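Local coordinates for thiamin pyrophosphokinase family protein (Enterococcus faecalis, PDB 3MEL) that probably transfers a pyrophosphate group from ATP to thiamine, forming thiamine diphosphate, with magnesium bound at its acidic active site, at residues V27-G32 with T78-A83. Residues are numbered along the deposited sequence; the frame is centred on the assembly and turned at random.
Sequences VGIDRG and TDTQLA. With TPP (thiamine diphosphate), chain E.
I29 packs on D79, T80 and A83 where the C-terminal end of strand 26-29 meets the first turn of helix 79-90, a buried strand-to-helix contact that forms part of the magnesium and thiamine diphosphate site. The axes of strand 27-29 and helix segment 79-83 run nearly antiparallel, at 157°. I29 meets the helix with both branches: chi1 of -56° sets CG1 beside the backbone N and CG2 anti to it, so that CG2 lies 3.6 Å from D79 CB, while CG1 reaches A83 CB at 3.8 Å and CD1 ends beside T80 OG1. V27 CG1 is more distant from A83. Beyond this apolar patch the chain turns through a type II' turn, I29 to G32, and the carboxylates of D30 and D79 face the same site, their planes 73° apart, though their exact separation is doubtful at this resolution. D30 and D49 belong to the observed magnesium site, D79 is also a magnesium ligand seen in a structure of this protein, and F50 N donates to D30 OD1. The helix start also grips the diphosphate. D79 N donates to O3A, and T80 holds O1B through both N and OG1, the latter at 2.8 Å. T78, at the N-cap position, and Q81 form a capping box around this helix start, with Q81 N bonded to T78 OG1 and T78 N to a lone pair of Q81 OE1. Strand 26-29 is hydrogen-bonded between strands 3-7 and 45-48, helix 79-90 also rests on V47, and from helix 106-113 H108 touches T78 and N112 touches T80.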
loop_
_atom_site.group_PDB
_atom_site.type_symbol
_atom_site.label_atom_id
_atom_site.label_comp_id
_atom_site.label_asym_id
_atom_site.label_seq_id
_atom_site.Cartn_x
_atom_site.Cartn_y
_atom_site.Cartn_z
ATOM N N VAL A 27 14.313 -17.344 6.825
ATOM C CA VAL A 27 13.328 -17.928 5.921
ATOM C C VAL A 27 13.367 -17.248 4.560
ATOM O O VAL A 27 13.191 -16.049 4.460
ATOM C CB VAL A 27 11.913 -17.808 6.500
ATOM C CG1 VAL A 27 10.904 -18.546 5.622
ATOM C CG2 VAL A 27 11.873 -18.366 7.893
ATOM N N GLY A 28 13.611 -18.028 3.514
ATOM C CA GLY A 28 13.610 -17.513 2.164
ATOM C C GLY A 28 12.251 -17.770 1.547
ATOM O O GLY A 28 11.619 -18.793 1.806
ATOM N N ILE A 29 11.784 -16.830 0.742
ATOM C CA ILE A 29 10.534 -17.002 0.025
ATOM C C ILE A 29 10.817 -16.868 -1.460
ATOM O O ILE A 29 11.211 -15.801 -1.926
ATOM C CB ILE A 29 9.508 -15.954 0.455
ATOM C CG1 ILE A 29 9.307 -16.011 1.976
ATOM C CG2 ILE A 29 8.217 -16.174 -0.269
ATOM C CD1 ILE A 29 8.395 -14.940 2.529
ATOM N N ASP A 30 10.649 -17.962 -2.200
ATOM C CA ASP A 30 10.916 -17.946 -3.633
ATOM C C ASP A 30 12.287 -17.333 -3.891
ATOM O O ASP A 30 13.294 -17.797 -3.382
ATOM C CB ASP A 30 9.850 -17.137 -4.386
ATOM C CG ASP A 30 8.906 -18.001 -5.185
ATOM O OD1 ASP A 30 8.783 -19.199 -4.880
ATOM O OD2 ASP A 30 8.268 -17.479 -6.119
ATOM N N ARG A 31 12.305 -16.274 -4.681
ATOM C CA ARG A 31 13.532 -15.654 -5.119
ATOM C C ARG A 31 14.283 -14.965 -3.958
ATOM O O ARG A 31 15.473 -14.639 -4.062
ATOM C CB ARG A 31 13.207 -14.694 -6.263
ATOM C CG ARG A 31 14.406 -14.254 -7.035
ATOM C CD ARG A 31 14.175 -14.181 -8.535
ATOM N NE ARG A 31 15.479 -13.917 -9.130
ATOM C CZ ARG A 31 16.291 -14.867 -9.583
ATOM N NH1 ARG A 31 15.898 -16.132 -9.556
ATOM N NH2 ARG A 31 17.481 -14.550 -10.079
ATOM N N GLY A 32 13.589 -14.774 -2.841
ATOM C CA GLY A 32 14.221 -14.262 -1.640
ATOM C C GLY A 32 15.242 -15.225 -1.052
ATOM O O GLY A 32 16.145 -14.808 -0.310
ATOM N N THR A 78 -0.595 -17.065 -1.315
ATOM C CA THR A 78 0.656 -16.533 -1.842
ATOM C C THR A 78 1.852 -17.212 -1.155
ATOM O O THR A 78 1.741 -17.656 -0.008
ATOM C CB THR A 78 0.755 -15.030 -1.582
ATOM O OG1 THR A 78 0.666 -14.780 -0.174
ATOM C CG2 THR A 78 -0.364 -14.283 -2.290
ATOM N N ASP A 79 2.992 -17.278 -1.839
ATOM C CA ASP A 79 4.200 -17.852 -1.236
ATOM C C ASP A 79 4.450 -17.305 0.167
ATOM O O ASP A 79 4.799 -18.047 1.078
ATOM C CB ASP A 79 5.422 -17.614 -2.117
ATOM C CG ASP A 79 5.544 -18.638 -3.233
ATOM O OD1 ASP A 79 4.815 -19.652 -3.196
ATOM O OD2 ASP A 79 6.373 -18.432 -4.144
ATOM N N THR A 80 4.240 -16.001 0.330
ATOM C CA THR A 80 4.416 -15.328 1.611
ATOM C C THR A 80 3.372 -15.739 2.652
ATOM O O THR A 80 3.693 -15.884 3.812
ATOM C CB THR A 80 4.446 -13.793 1.438
ATOM O OG1 THR A 80 5.617 -13.409 0.709
ATOM C CG2 THR A 80 4.469 -13.092 2.778
ATOM N N GLN A 81 2.124 -15.944 2.262
ATOM C CA GLN A 81 1.162 -16.459 3.236
ATOM C C GLN A 81 1.601 -17.824 3.745
ATOM O O GLN A 81 1.559 -18.104 4.944
ATOM C CB GLN A 81 -0.248 -16.547 2.659
ATOM C CG GLN A 81 -0.988 -15.227 2.641
ATOM C CD GLN A 81 -2.251 -15.282 1.799
ATOM O OE1 GLN A 81 -2.238 -15.767 0.663
ATOM N NE2 GLN A 81 -3.350 -14.783 2.351
ATOM N N LEU A 82 2.042 -18.664 2.818
ATOM C CA LEU A 82 2.469 -20.015 3.143
ATOM C C LEU A 82 3.674 -20.034 4.088
ATOM O O LEU A 82 3.638 -20.680 5.150
ATOM C CB LEU A 82 2.795 -20.783 1.866
ATOM C CG LEU A 82 3.162 -22.238 2.153
ATOM C CD1 LEU A 82 2.071 -22.902 2.990
ATOM C CD2 LEU A 82 3.421 -22.984 0.872
ATOM N N ALA A 83 4.731 -19.322 3.689
ATOM C CA ALA A 83 5.954 -19.219 4.477
ATOM C C ALA A 83 5.679 -18.710 5.879
ATOM O O ALA A 83 6.228 -19.229 6.829
ATOM C CB ALA A 83 6.965 -18.351 3.785
HETATM N "N1'" TPP E . -8.668 -14.794 -6.942
HETATM C "C2'" TPP E . -9.465 -16.002 -6.633
HETATM C CM2 TPP E . -10.779 -15.661 -5.903
HETATM N "N3'" TPP E . -8.660 -17.082 -6.052
HETATM C "C4'" TPP E . -7.378 -17.404 -6.726
HETATM N "N4'" TPP E . -6.676 -18.460 -5.986
HETATM C "C5'" TPP E . -6.528 -16.084 -6.840
HETATM C "C6'" TPP E . -7.393 -15.069 -7.604
HETATM C "C7'" TPP E . -5.166 -16.350 -7.541
HETATM N N3 TPP E . -4.218 -17.096 -6.654
HETATM C C2 TPP E . -4.331 -16.840 -5.211
HETATM S S1 TPP E . -2.734 -16.170 -4.659
HETATM C C5 TPP E . -1.825 -16.495 -6.211
HETATM C C4 TPP E . -2.787 -17.275 -7.129
HETATM C CM4 TPP E . -2.590 -16.903 -8.595
HETATM C C6 TPP E . -0.403 -17.044 -6.089
HETATM C C7 TPP E . 0.661 -15.936 -6.187
HETATM O O7 TPP E . 1.709 -16.253 -5.286
HETATM P PA TPP E . 3.175 -15.629 -5.288
HETATM O O1A TPP E . 2.831 -14.286 -6.042
HETATM O O2A TPP E . 4.336 -16.460 -5.635
HETATM O O3A TPP E . 3.772 -15.138 -3.896
HETATM P PB TPP E . 4.666 -13.928 -3.415
HETATM O O1B TPP E . 4.494 -13.842 -1.857
HETATM O O2B TPP E . 6.133 -14.525 -3.409
HETATM O O3B TPP E . 4.704 -12.716 -4.255
#